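Local coordinates for uncharacterized protein (Legionella pneumophila subsp. pneumophila str. Philadelphia 1, PDB 4RD8) that is of unknown function, belongs to the DUF5636 family and folds as a single chain of helices and loops without strands, at residues I28-K33 / E150-S155; N11-A16 / F177-V182; T84-R89 / S155-R160; Y37-E42 / E189-S194. The protein carries 3 engineered substitutions. All coordinates share one frame; numbering follows the deposited sequence.

Contact 1 of 4, residues I28-K33 / E150-S155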
loop_
_atom_site.group_PDB
_atom_site.type_symbol
_atom_site.label_atom_id
_atom_site.label_comp_id
_atom_site.label_asym_id
_atom_site.label_seq_id
_atom_site.Cartn_x
_atom_site.Cartn_y
_atom_site.Cartn_z
ATOM N N ILE A 28 -0.130 -1.510 -17.901
ATOM C CA ILE A 28 1.198 -2.085 -17.753
ATOM C C ILE A 28 2.189 -0.996 -17.377
ATOM O O ILE A 28 3.045 -1.200 -16.520
ATOM C CB ILE A 28 1.659 -2.793 -19.054
ATOM C CG1 ILE A 28 0.789 -4.023 -19.324
ATOM C CG2 ILE A 28 3.123 -3.201 -18.961
ATOM C CD1 ILE A 28 0.951 -4.610 -20.733
ATOM N N GLN A 29 2.067 0.164 -18.020
ATOM C CA GLN A 29 2.952 1.293 -17.734
ATOM C C GLN A 29 2.782 1.765 -16.286
ATOM O O GLN A 29 3.769 2.025 -15.598
ATOM C CB GLN A 29 2.696 2.444 -18.706
ATOM C CG GLN A 29 3.493 3.721 -18.406
ATOM C CD GLN A 29 5.001 3.556 -18.573
ATOM O OE1 GLN A 29 5.482 2.536 -19.073
ATOM N NE2 GLN A 29 5.754 4.575 -18.160
ATOM N N LEU A 30 1.533 1.848 -15.825
ATOM C CA LEU A 30 1.259 2.275 -14.456
ATOM C C LEU A 30 1.879 1.309 -13.447
ATOM O O LEU A 30 2.492 1.743 -12.467
ATOM C CB LEU A 30 -0.248 2.425 -14.226
ATOM C CG LEU A 30 -0.926 3.572 -14.999
ATOM C CD1 LEU A 30 -2.433 3.526 -14.788
ATOM C CD2 LEU A 30 -0.378 4.936 -14.590
ATOM N N CYS A 31 1.737 0.009 -13.689
ATOM C CA CYS A 31 2.324 -0.991 -12.790
ATOM C C CYS A 31 3.844 -0.924 -12.792
ATOM O O CYS A 31 4.483 -1.103 -11.753
ATOM C CB CYS A 31 1.882 -2.407 -13.173
ATOM S SG CYS A 31 0.129 -2.738 -12.885
ATOM N N THR A 32 4.416 -0.697 -13.968
ATOM C CA THR A 32 5.856 -0.631 -14.110
ATOM C C THR A 32 6.402 0.547 -13.313
ATOM O O THR A 32 7.425 0.424 -12.638
ATOM C CB THR A 32 6.245 -0.513 -15.584
ATOM O OG1 THR A 32 5.766 -1.670 -16.278
ATOM C CG2 THR A 32 7.750 -0.407 -15.743
ATOM N N LYS A 33 5.704 1.680 -13.370
ATOM C CA LYS A 33 6.116 2.858 -12.610
ATOM C C LYS A 33 6.070 2.585 -11.098
ATOM O O LYS A 33 6.998 2.954 -10.368
ATOM C CB LYS A 33 5.252 4.068 -12.991
ATOM C CG LYS A 33 5.418 4.513 -14.443
ATOM C CD LYS A 33 6.803 5.066 -14.709
ATOM C CE LYS A 33 6.983 6.453 -14.113
ATOM N NZ LYS A 33 6.271 7.496 -14.900
ATOM N N GLU A 150 1.673 8.899 -14.786
ATOM C CA GLU A 150 1.326 9.321 -16.140
ATOM C C GLU A 150 0.170 10.324 -16.132
ATOM O O GLU A 150 -0.640 10.369 -17.061
ATOM C CB GLU A 150 1.000 8.107 -17.014
ATOM C CG GLU A 150 2.040 6.984 -16.897
ATOM C CD GLU A 150 3.393 7.372 -17.456
ATOM O OE1 GLU A 150 3.439 8.036 -18.516
ATOM O OE2 GLU A 150 4.418 7.008 -16.841
ATOM N N ASN A 151 0.120 11.124 -15.069
ATOM C CA ASN A 151 -0.860 12.201 -14.926
ATOM C C ASN A 151 -2.316 11.741 -14.896
ATOM O O ASN A 151 -3.214 12.493 -15.301
ATOM C CB ASN A 151 -0.667 13.267 -16.009
ATOM C CG ASN A 151 -1.175 14.623 -15.574
ATOM O OD1 ASN A 151 -1.290 14.897 -14.378
ATOM N ND2 ASN A 151 -1.496 15.473 -16.537
ATOM N N ILE A 152 -2.559 10.519 -14.429
ATOM C CA ILE A 152 -3.933 10.101 -14.162
ATOM C C ILE A 152 -4.425 10.929 -12.973
ATOM O O ILE A 152 -3.616 11.367 -12.148
ATOM C CB ILE A 152 -4.084 8.580 -13.876
ATOM C CG1 ILE A 152 -3.388 8.177 -12.575
ATOM C CG2 ILE A 152 -3.561 7.758 -15.044
ATOM C CD1 ILE A 152 -3.764 6.768 -12.110
ATOM N N PRO A 153 -5.737 11.182 -12.899
ATOM C CA PRO A 153 -6.245 11.889 -11.718
ATOM C C PRO A 153 -6.023 11.064 -10.458
ATOM O O PRO A 153 -6.144 9.832 -10.494
ATOM C CB PRO A 153 -7.747 11.995 -11.998
ATOM C CG PRO A 153 -7.841 12.002 -13.499
ATOM C CD PRO A 153 -6.770 11.031 -13.943
ATOM N N THR A 154 -5.704 11.729 -9.354
ATOM C CA THR A 154 -5.417 11.016 -8.115
ATOM C C THR A 154 -6.615 10.156 -7.708
ATOM O O THR A 154 -6.454 9.020 -7.267
ATOM C CB THR A 154 -5.044 12.003 -6.992
ATOM O OG1 THR A 154 -3.833 12.686 -7.353
ATOM C CG2 THR A 154 -4.843 11.269 -5.669
ATOM N N SER A 155 -7.814 10.688 -7.920
ATOM C CA SER A 155 -9.043 10.006 -7.520
ATOM C C SER A 155 -9.325 8.753 -8.355
ATOM O O SER A 155 -10.247 7.997 -8.042
ATOM C CB SER A 155 -10.231 10.963 -7.613
ATOM O OG SER A 155 -10.486 11.325 -8.958
#
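Glu-150 OE2 takes two donors from helix 25-38: Lys-33 NZ at 2.7 Å, a salt bridge, and Gln-29 NE2 at 3.1 Å. The two nitrogens arrive from opposite faces of the carboxylate. The amide nitrogen sits well above the plane, 65° out of it, whereas the ammonium comes in on the anti side with a smaller tilt. From the amide's own side the bond is close to ideal, with an N-H...O angle of 177° and the acceptor lying in the Gln-29 amide plane. Amide and carboxylate planes are turned 82° apart, so the two flat groups meet almost perpendicularly.

Gln-29 sets CG anti to the backbone N and then bends at chi2; the Lys-33 chain bends at chi2, chi3 and chi4, so that CG, CD, CE and NZ all lie near Glu-150 OE2. The positive charge beside OE2 would be expected to favour the ionised carboxylate. Beside the polar group, the aliphatic parts meet: Leu-30 CD2 lies 3.9 Å from Glu-150 CG and 4.3 Å from Ile-152 CG2, a looser contact.

Lys-33 NZ has a further acceptor, Ser-147 O, in the same loop as its carboxylate partner. One step outward, Ile-152 O accepts from Arg-142 NE of helix 130-144. The contact thus ties the loop between helix 130-144 and helix 157-162 to the flank of helix 25-38, with Leu-30 and Ile-152 both resting on Ile-161 of helix 157-162.

Contact 2 of 4, residues N11-A16 / F177-V182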
loop_
_atom_site.group_PDB
_atom_site.type_symbol
_atom_site.label_atom_id
_atom_site.label_comp_id
_atom_site.label_asym_id
_atom_site.label_seq_id
_atom_site.Cartn_x
_atom_site.Cartn_y
_atom_site.Cartn_z
ATOM N N ASN A 11 9.316 -4.948 -18.867
ATOM C CA ASN A 11 8.102 -5.064 -18.066
ATOM C C ASN A 11 7.774 -6.511 -17.706
ATOM O O ASN A 11 6.828 -7.086 -18.247
ATOM C CB ASN A 11 6.917 -4.422 -18.792
ATOM N N PRO A 12 8.546 -7.097 -16.769
ATOM C CA PRO A 12 8.336 -8.479 -16.316
ATOM C C PRO A 12 6.971 -8.637 -15.645
ATOM O O PRO A 12 6.500 -9.759 -15.461
ATOM C CB PRO A 12 9.464 -8.690 -15.293
ATOM C CG PRO A 12 10.458 -7.594 -15.563
ATOM C CD PRO A 12 9.635 -6.442 -16.026
ATOM N N ILE A 13 6.367 -7.509 -15.271
ATOM C CA ILE A 13 4.978 -7.428 -14.812
ATOM C C ILE A 13 4.022 -8.184 -15.742
ATOM O O ILE A 13 3.045 -8.792 -15.292
ATOM C CB ILE A 13 4.546 -5.928 -14.712
ATOM C CG1 ILE A 13 4.906 -5.353 -13.345
ATOM C CG2 ILE A 13 3.073 -5.723 -14.994
ATOM C CD1 ILE A 13 5.874 -4.214 -13.437
ATOM N N LYS A 14 4.317 -8.155 -17.040
ATOM C CA LYS A 14 3.476 -8.814 -18.038
ATOM C C LYS A 14 3.375 -10.323 -17.825
ATOM O O LYS A 14 2.414 -10.946 -18.263
ATOM C CB LYS A 14 3.981 -8.512 -19.456
ATOM C CG LYS A 14 3.999 -7.034 -19.800
ATOM C CD LYS A 14 4.361 -6.800 -21.268
ATOM C CE LYS A 14 3.260 -7.292 -22.199
ATOM N NZ LYS A 14 3.423 -6.789 -23.593
ATOM N N ARG A 15 4.361 -10.908 -17.152
ATOM C CA ARG A 15 4.316 -12.343 -16.867
ATOM C C ARG A 15 3.097 -12.711 -16.027
ATOM O O ARG A 15 2.602 -13.833 -16.109
ATOM C CB ARG A 15 5.576 -12.800 -16.135
ATOM C CG ARG A 15 6.873 -12.650 -16.924
ATOM C CD ARG A 15 8.036 -13.126 -16.069
ATOM N NE ARG A 15 9.327 -12.604 -16.505
ATOM C CZ ARG A 15 10.407 -12.559 -15.731
ATOM N NH1 ARG A 15 10.349 -13.005 -14.483
ATOM N NH2 ARG A 15 11.541 -12.064 -16.204
ATOM N N ALA A 16 2.632 -11.765 -15.212
ATOM C CA ALA A 16 1.500 -12.010 -14.315
ATOM C C ALA A 16 0.165 -11.685 -14.965
ATOM O O ALA A 16 -0.886 -11.833 -14.337
ATOM C CB ALA A 16 1.652 -11.201 -13.026
ATOM N N PHE A 177 3.533 -15.875 -9.504
ATOM C CA PHE A 177 3.195 -14.653 -8.791
ATOM C C PHE A 177 2.080 -13.903 -9.509
ATOM O O PHE A 177 2.062 -13.843 -10.737
ATOM C CB PHE A 177 4.436 -13.761 -8.672
ATOM C CG PHE A 177 5.637 -14.481 -8.146
ATOM C CD1 PHE A 177 5.788 -14.698 -6.784
ATOM C CD2 PHE A 177 6.606 -14.976 -9.012
ATOM C CE1 PHE A 177 6.897 -15.390 -6.297
ATOM C CE2 PHE A 177 7.708 -15.660 -8.529
ATOM C CZ PHE A 177 7.856 -15.865 -7.171
ATOM N N THR A 178 1.155 -13.336 -8.737
ATOM C CA THR A 178 0.119 -12.469 -9.289
ATOM C C THR A 178 0.684 -11.063 -9.415
ATOM O O THR A 178 1.751 -10.773 -8.872
ATOM C CB THR A 178 -1.129 -12.413 -8.390
ATOM O OG1 THR A 178 -0.785 -11.833 -7.122
ATOM C CG2 THR A 178 -1.690 -13.812 -8.165
ATOM N N CYS A 179 -0.019 -10.192 -10.134
ATOM C CA CYS A 179 0.417 -8.805 -10.243
ATOM C C CYS A 179 0.425 -8.151 -8.857
ATOM O O CYS A 179 1.295 -7.327 -8.550
ATOM C CB CYS A 179 -0.501 -8.028 -11.191
ATOM S SG CYS A 179 0.201 -6.463 -11.809
ATOM N N TRP A 180 -0.550 -8.514 -8.032
ATOM C CA TRP A 180 -0.554 -8.083 -6.635
ATOM C C TRP A 180 0.781 -8.456 -5.982
ATOM O O TRP A 180 1.450 -7.600 -5.407
ATOM C CB TRP A 180 -1.721 -8.731 -5.896
ATOM C CG TRP A 180 -1.694 -8.576 -4.399
ATOM C CD1 TRP A 180 -0.972 -9.320 -3.503
ATOM C CD2 TRP A 180 -2.465 -7.652 -3.623
ATOM N NE1 TRP A 180 -1.228 -8.896 -2.224
ATOM C CE2 TRP A 180 -2.143 -7.874 -2.266
ATOM C CE3 TRP A 180 -3.387 -6.651 -3.945
ATOM C CZ2 TRP A 180 -2.716 -7.130 -1.227
ATOM C CZ3 TRP A 180 -3.957 -5.914 -2.917
ATOM C CH2 TRP A 180 -3.619 -6.158 -1.573
ATOM N N ASP A 181 1.165 -9.726 -6.081
ATOM C CA ASP A 181 2.461 -10.184 -5.569
ATOM C C ASP A 181 3.655 -9.375 -6.097
ATOM O O ASP A 181 4.524 -8.952 -5.331
ATOM C CB ASP A 181 2.700 -11.648 -5.943
ATOM C CG ASP A 181 1.746 -12.608 -5.251
ATOM O OD1 ASP A 181 1.080 -12.215 -4.265
ATOM O OD2 ASP A 181 1.689 -13.782 -5.688
ATOM N N VAL A 182 3.715 -9.197 -7.415
ATOM C CA VAL A 182 4.883 -8.576 -8.050
ATOM C C VAL A 182 5.067 -7.128 -7.612
ATOM O O VAL A 182 6.205 -6.622 -7.514
ATOM C CB VAL A 182 4.796 -8.679 -9.594
ATOM C CG1 VAL A 182 5.864 -7.847 -10.262
ATOM C CG2 VAL A 182 4.936 -10.131 -10.022
#
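Ala-16 CB packs against the start of helix 179-184, which opens with a capping box formed by Thr-178 and Asp-181. The partner segment is a 3-10 turn, residues 12-16, near the modelled N-terminus, and no hydrogen bond passes directly between the two segments.

Backbone packing comes first. The methyl of Ala-16 sits 3.5 Å from both Phe-177 O and Cys-179 N, consistent with the close approach of the two backbones here: the CA atoms of Ala-16 and Thr-178 are 5.2 Å apart.

The apolar side chains form the second group. Ile-13 CG1 meets Val-182 CG1 at 4.1 Å, the two side chains crossing obliquely. Val-182 has CG1 anti to the backbone N (chi1 170°), the branch that reaches Ile-13. Ile-13 CG2 only grazes Cys-179 SG, at 4.4 Å. Ile-13 and Val-182 also both touch Glu-35 of helix 25-38, which makes that helix a third wall of this buried packing.

Polar bonds run within or beside the segments. Ala-16 and Cys-179 make backbone hydrogen bonds to Asn-172 and Ser-170 respectively, so the loop ahead of the helix helps hold both sides. Within the box, Asp-181 N donates to Thr-178 OG1 at 171°, and in return Thr-178 N donates to Asp-181 OD2 over 3.1 Å, meeting that oxygen from above the carboxylate plane, 49° out of it.

Contact 3 of 4, residues T84-R89 / S155-R160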
loop_
_atom_site.group_PDB
_atom_site.type_symbol
_atom_site.label_atom_id
_atom_site.label_comp_id
_atom_site.label_asym_id
_atom_site.label_seq_id
_atom_site.Cartn_x
_atom_site.Cartn_y
_atom_site.Cartn_z
ATOM N N THR A 84 -8.997 7.302 0.568
ATOM C CA THR A 84 -10.252 7.834 0.053
ATOM C C THR A 84 -10.033 8.826 -1.095
ATOM O O THR A 84 -10.744 8.783 -2.105
ATOM C CB THR A 84 -11.061 8.489 1.165
ATOM O OG1 THR A 84 -11.339 7.499 2.164
ATOM C CG2 THR A 84 -12.373 9.034 0.612
ATOM N N GLU A 85 -9.044 9.704 -0.936
ATOM C CA GLU A 85 -8.670 10.663 -1.976
ATOM C C GLU A 85 -8.348 9.985 -3.300
ATOM O O GLU A 85 -8.543 10.579 -4.366
ATOM C CB GLU A 85 -7.442 11.474 -1.548
ATOM C CG GLU A 85 -7.717 12.635 -0.638
ATOM C CD GLU A 85 -6.496 13.521 -0.479
ATOM O OE1 GLU A 85 -5.696 13.621 -1.445
ATOM O OE2 GLU A 85 -6.335 14.110 0.610
ATOM N N ALA A 86 -7.841 8.754 -3.215
ATOM C CA ALA A 86 -7.443 7.983 -4.389
ATOM C C ALA A 86 -8.558 7.092 -4.930
ATOM O O ALA A 86 -8.328 6.285 -5.839
ATOM C CB ALA A 86 -6.207 7.139 -4.090
ATOM N N GLY A 87 -9.757 7.206 -4.361
ATOM C CA GLY A 87 -10.888 6.446 -4.870
ATOM C C GLY A 87 -11.163 5.127 -4.179
ATOM O O GLY A 87 -12.036 4.372 -4.605
ATOM N N PHE A 88 -10.439 4.834 -3.105
ATOM C CA PHE A 88 -10.736 3.632 -2.333
ATOM C C PHE A 88 -12.056 3.793 -1.569
ATOM O O PHE A 88 -12.512 4.913 -1.312
ATOM C CB PHE A 88 -9.609 3.321 -1.344
ATOM C CG PHE A 88 -8.352 2.807 -1.995
ATOM C CD1 PHE A 88 -7.512 3.665 -2.693
ATOM C CD2 PHE A 88 -8.013 1.469 -1.906
ATOM C CE1 PHE A 88 -6.351 3.184 -3.292
ATOM C CE2 PHE A 88 -6.859 0.980 -2.499
ATOM C CZ PHE A 88 -6.022 1.853 -3.193
ATOM N N ARG A 89 -12.670 2.668 -1.205
ATOM C CA ARG A 89 -13.836 2.720 -0.333
ATOM C C ARG A 89 -13.421 3.349 0.986
ATOM O O ARG A 89 -12.293 3.141 1.446
ATOM C CB ARG A 89 -14.366 1.316 -0.058
ATOM C CG ARG A 89 -14.736 0.547 -1.310
ATOM C CD ARG A 89 -16.192 0.752 -1.708
ATOM N NE ARG A 89 -16.502 -0.052 -2.893
ATOM C CZ ARG A 89 -17.723 -0.348 -3.316
ATOM N NH1 ARG A 89 -18.800 0.064 -2.651
ATOM N NH2 ARG A 89 -17.862 -1.079 -4.418
ATOM N N SER A 155 -7.814 10.688 -7.920
ATOM C CA SER A 155 -9.043 10.006 -7.520
ATOM C C SER A 155 -9.325 8.753 -8.355
ATOM O O SER A 155 -10.247 7.997 -8.042
ATOM C CB SER A 155 -10.231 10.963 -7.613
ATOM O OG SER A 155 -10.486 11.325 -8.958
ATOM N N GLU A 156 -8.544 8.537 -9.414
ATOM C CA GLU A 156 -8.743 7.357 -10.270
ATOM C C GLU A 156 -7.705 6.260 -10.061
ATOM O O GLU A 156 -7.700 5.269 -10.782
ATOM C CB GLU A 156 -8.825 7.759 -11.754
ATOM C CG GLU A 156 -10.020 8.672 -12.037
ATOM C CD GLU A 156 -10.153 9.073 -13.495
ATOM O OE1 GLU A 156 -9.318 8.652 -14.324
ATOM O OE2 GLU A 156 -11.101 9.822 -13.820
ATOM N N ILE A 157 -6.841 6.435 -9.068
ATOM C CA ILE A 157 -5.802 5.445 -8.788
ATOM C C ILE A 157 -6.433 4.100 -8.424
ATOM O O ILE A 157 -5.987 3.047 -8.890
ATOM C CB ILE A 157 -4.866 5.925 -7.656
ATOM C CG1 ILE A 157 -3.908 6.993 -8.190
ATOM C CG2 ILE A 157 -4.045 4.767 -7.093
ATOM C CD1 ILE A 157 -3.142 7.724 -7.092
ATOM N N CYS A 158 -7.485 4.125 -7.615
ATOM C CA CYS A 158 -8.127 2.870 -7.196
ATOM C C CYS A 158 -8.728 2.135 -8.403
ATOM O O CYS A 158 -8.434 0.962 -8.645
ATOM C CB CYS A 158 -9.204 3.133 -6.149
ATOM S SG CYS A 158 -9.837 1.603 -5.415
ATOM N N ASP A 159 -9.551 2.835 -9.181
ATOM C CA ASP A 159 -10.181 2.209 -10.338
ATOM C C ASP A 159 -9.184 1.758 -11.413
ATOM O O ASP A 159 -9.339 0.684 -11.994
ATOM C CB ASP A 159 -11.208 3.147 -10.981
ATOM C CG ASP A 159 -12.444 3.352 -10.120
ATOM O OD1 ASP A 159 -12.600 2.652 -9.102
ATOM O OD2 ASP A 159 -13.271 4.213 -10.476
ATOM N N ARG A 160 -8.183 2.586 -11.694
ATOM C CA ARG A 160 -7.273 2.304 -12.810
ATOM C C ARG A 160 -6.180 1.289 -12.487
ATOM O O ARG A 160 -5.594 0.690 -13.392
ATOM C CB ARG A 160 -6.620 3.589 -13.311
ATOM C CG ARG A 160 -7.565 4.502 -14.052
ATOM C CD ARG A 160 -6.803 5.640 -14.678
ATOM N NE ARG A 160 -7.708 6.629 -15.255
ATOM C CZ ARG A 160 -7.432 7.356 -16.334
ATOM N NH1 ARG A 160 -6.279 7.197 -16.966
ATOM N NH2 ARG A 160 -8.317 8.239 -16.780
HETATM O O HOH W 1 -13.202 4.564 -7.140
#
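Cys-158 lies over one face of the Phe-88 ring, its SG 3.9 Å from the ring centroid and 12° off the normal, a sulfur-aromatic contact. SG is anti to the backbone N (chi1 -171°), which places it above the ring, and CB adds a CH-pi contact over the same face. Ala-86 CB sits at the ring edge, in plane, and meets Ile-157 CB at 4.0 Å.

This tight part is fastened by one direct hydrogen bond: Cys-158 N donates to Ala-86 O over 2.9 Å, nearly along the C=O axis. Gly-87 C lies 3.4 Å from Cys-158 CB. The backbones also approach closely where Ser-155 CA makes a CA-H...O contact of 3.2 Å with Glu-85 O. Behind the packed side, Ile-139 of helix 130-144 touches Ala-86, Phe-88 and Ile-157.

The looser side is bridged by a water, which donates to Gly-87 O and to the exposed Asp-159 OD1, each at 2.8 Å.

Gly-87, with phi 95°, is the C-prime residue of a Schellman motif, with Gly-87 N bonded to Thr-84 O and Phe-88 N to Leu-83 O. The contact therefore joins the Schellman-terminated end of helix 69-85 to the first turn of helix 157-162.

Contact 4 of 4, residues Y37-E42 / E189-S194; sequences YLMDTE and EIDSRS
Met-39, a selenomethionine, lays its CG over one face of the Arg-193 guanidinium, 3.1 Å above the plane and offset toward the rim. CG is nearest to NE, at 3.2 Å, and the two side chains cross at a slant, with SE continuing past CZ and NH1. Glu-189 CG covers the opposite face, so the flat group is sandwiched between aliphatic carbons.

Its edge belongs to Asp-191, which is gripped side-on: NE donates to OD1 at 2.9 Å with an angle of 171°, and NH2 donates to the syn lone pair of OD2 at 2.8 Å. OD1 receives a second bond from Arg-193 N on its anti lone pair. Asp-191 has CG between its backbone N and carbonyl carbon (chi1 55°), which puts Asp-191 CG 3.7 Å from Met-39 CA. Arg-193 NH2 also forms a salt bridge with Glu-189 OE1.

Leu-38 packs its CB against Arg-193 CG, and its carbonyl accepts a weak bond from Ser-192 N at 3.1 Å. Two waters complete the joint: one links Leu-38 O, Thr-41 OG1 and Ser-192 OG, the other donates to Met-39 O and Asp-191 OD2. Trp-197 of helix 195-204 touches both Thr-41 and Ser-192.

The loop side combines an Asx turn at Asp-191 with a type I beta turn from Asp-191 to Ser-194, leading into the N-cap of helix 195-204, and it packs on the junction between helices 25-38 and 41-61.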
loop_
_atom_site.group_PDB
_atom_site.type_symbol
_atom_site.label_atom_id
_atom_site.label_comp_id
_atom_site.label_asym_id
_atom_site.label_seq_id
_atom_site.Cartn_x
_atom_site.Cartn_y
_atom_site.Cartn_z
ATOM N N TYR A 37 9.219 2.475 -8.499
ATOM C CA TYR A 37 9.196 3.386 -7.361
ATOM C C TYR A 37 9.468 2.620 -6.061
ATOM O O TYR A 37 10.368 2.965 -5.303
ATOM C CB TYR A 37 7.852 4.138 -7.307
ATOM C CG TYR A 37 7.595 4.848 -5.988
ATOM C CD1 TYR A 37 8.364 5.937 -5.597
ATOM C CD2 TYR A 37 6.588 4.418 -5.136
ATOM C CE1 TYR A 37 8.134 6.582 -4.388
ATOM C CE2 TYR A 37 6.352 5.047 -3.928
ATOM C CZ TYR A 37 7.121 6.130 -3.561
ATOM O OH TYR A 37 6.888 6.752 -2.360
ATOM N N LEU A 38 8.716 1.554 -5.826
ATOM C CA LEU A 38 8.881 0.771 -4.595
ATOM C C LEU A 38 10.252 0.103 -4.447
ATOM O O LEU A 38 10.688 -0.172 -3.328
ATOM C CB LEU A 38 7.758 -0.275 -4.469
ATOM C CG LEU A 38 6.350 0.319 -4.360
ATOM C CD1 LEU A 38 5.307 -0.786 -4.324
ATOM C CD2 LEU A 38 6.206 1.225 -3.131
HETATM N N MSE A 39 10.933 -0.154 -5.565
HETATM C CA MSE A 39 12.285 -0.707 -5.530
HETATM C C MSE A 39 13.309 0.360 -5.184
HETATM O O MSE A 39 14.463 0.053 -4.910
HETATM C CB MSE A 39 12.675 -1.311 -6.884
HETATM C CG MSE A 39 11.831 -2.478 -7.340
HETATM SE SE MSE A 39 12.344 -3.074 -9.136
HETATM C CE MSE A 39 13.461 -1.559 -9.642
ATOM N N ASP A 40 12.874 1.616 -5.216
ATOM C CA ASP A 40 13.755 2.763 -5.035
ATOM C C ASP A 40 13.582 3.292 -3.613
ATOM O O ASP A 40 12.709 4.112 -3.346
ATOM C CB ASP A 40 13.395 3.838 -6.064
ATOM C CG ASP A 40 14.351 5.015 -6.069
ATOM O OD1 ASP A 40 15.179 5.162 -5.147
ATOM O OD2 ASP A 40 14.256 5.825 -7.013
ATOM N N THR A 41 14.428 2.830 -2.699
ATOM C CA THR A 41 14.259 3.190 -1.295
ATOM C C THR A 41 14.443 4.697 -1.057
ATOM O O THR A 41 13.727 5.288 -0.249
ATOM C CB THR A 41 15.160 2.332 -0.389
ATOM O OG1 THR A 41 14.741 0.965 -0.492
ATOM C CG2 THR A 41 15.048 2.774 1.060
ATOM N N GLU A 42 15.379 5.310 -1.782
ATOM C CA GLU A 42 15.568 6.762 -1.734
ATOM C C GLU A 42 14.264 7.515 -1.992
ATOM O O GLU A 42 13.922 8.445 -1.260
ATOM C CB GLU A 42 16.624 7.212 -2.749
ATOM C CG GLU A 42 16.813 8.714 -2.816
ATOM C CD GLU A 42 17.919 9.134 -3.771
ATOM O OE1 GLU A 42 18.998 8.507 -3.753
ATOM O OE2 GLU A 42 17.712 10.097 -4.539
ATOM N N GLU A 189 12.342 -9.750 -1.460
ATOM C CA GLU A 189 13.013 -8.565 -1.994
ATOM C C GLU A 189 13.510 -7.654 -0.875
ATOM O O GLU A 189 12.882 -7.554 0.182
ATOM C CB GLU A 189 12.094 -7.767 -2.923
ATOM C CG GLU A 189 11.600 -8.512 -4.158
ATOM C CD GLU A 189 12.707 -8.868 -5.147
ATOM O OE1 GLU A 189 13.872 -8.453 -4.949
ATOM O OE2 GLU A 189 12.402 -9.567 -6.139
ATOM N N ILE A 190 14.635 -6.986 -1.119
ATOM C CA ILE A 190 15.190 -6.043 -0.159
ATOM C C ILE A 190 14.749 -4.610 -0.523
ATOM O O ILE A 190 15.574 -3.707 -0.698
ATOM C CB ILE A 190 16.731 -6.192 -0.064
ATOM C CG1 ILE A 190 17.105 -7.662 0.137
ATOM C CG2 ILE A 190 17.309 -5.390 1.093
ATOM C CD1 ILE A 190 16.667 -8.240 1.477
ATOM N N ASP A 191 13.434 -4.428 -0.649
ATOM C CA ASP A 191 12.820 -3.121 -0.898
ATOM C C ASP A 191 11.332 -3.150 -0.569
ATOM O O ASP A 191 10.809 -4.172 -0.118
ATOM C CB ASP A 191 13.062 -2.657 -2.338
ATOM C CG ASP A 191 12.605 -3.671 -3.367
ATOM O OD1 ASP A 191 11.413 -4.026 -3.369
ATOM O OD2 ASP A 191 13.442 -4.126 -4.174
ATOM N N SER A 192 10.647 -2.035 -0.794
ATOM C CA SER A 192 9.272 -1.896 -0.339
ATOM C C SER A 192 8.240 -2.708 -1.121
ATOM O O SER A 192 7.063 -2.677 -0.786
ATOM C CB SER A 192 8.865 -0.419 -0.310
ATOM O OG SER A 192 9.733 0.307 0.539
ATOM N N ARG A 193 8.669 -3.443 -2.144
ATOM C CA ARG A 193 7.762 -4.401 -2.784
ATOM C C ARG A 193 7.412 -5.508 -1.804
ATOM O O ARG A 193 6.377 -6.164 -1.932
ATOM C CB ARG A 193 8.390 -5.020 -4.028
ATOM C CG ARG A 193 8.515 -4.087 -5.214
ATOM C CD ARG A 193 9.246 -4.809 -6.317
ATOM N NE ARG A 193 10.637 -5.058 -5.945
ATOM C CZ ARG A 193 11.483 -5.802 -6.649
ATOM N NH1 ARG A 193 11.071 -6.395 -7.764
ATOM N NH2 ARG A 193 12.739 -5.953 -6.233
ATOM N N SER A 194 8.289 -5.724 -0.827
ATOM C CA SER A 194 8.024 -6.704 0.222
ATOM C C SER A 194 7.466 -6.003 1.448
ATOM O O SER A 194 8.116 -5.117 2.007
ATOM C CB SER A 194 9.307 -7.422 0.621
ATOM O OG SER A 194 9.127 -8.123 1.850
HETATM O O HOH W 2 12.025 0.516 -1.049
HETATM O O HOH W 3 15.508 -2.689 -5.093
#

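In the fold
Helix 25-38 connects three of the four contacts. It supplies a segment to contact 1 and the start of the segment in contact 4, whose centres are 18 Å apart, and it meets contact 2 through Thr-32 CA, 3.6 Å from Ile-13 CD1. Cys-31 SG and Cys-179 SG also approach to 3.9 Å between contacts 1 and 2. Contact 3 joins this group through contact 1, sharing Ser-155, with Ile-152 CD1 3.9 Å from Ile-157 CG1. Contacts 2 and 4 touch where Val-182 O lies 3.7 Å from Arg-193 CD. Contacts 3 and 4 lie on opposite sides of the chain's centre, their centres 22 Å apart. With the function unknown, none of the contacts can be assigned to an active site.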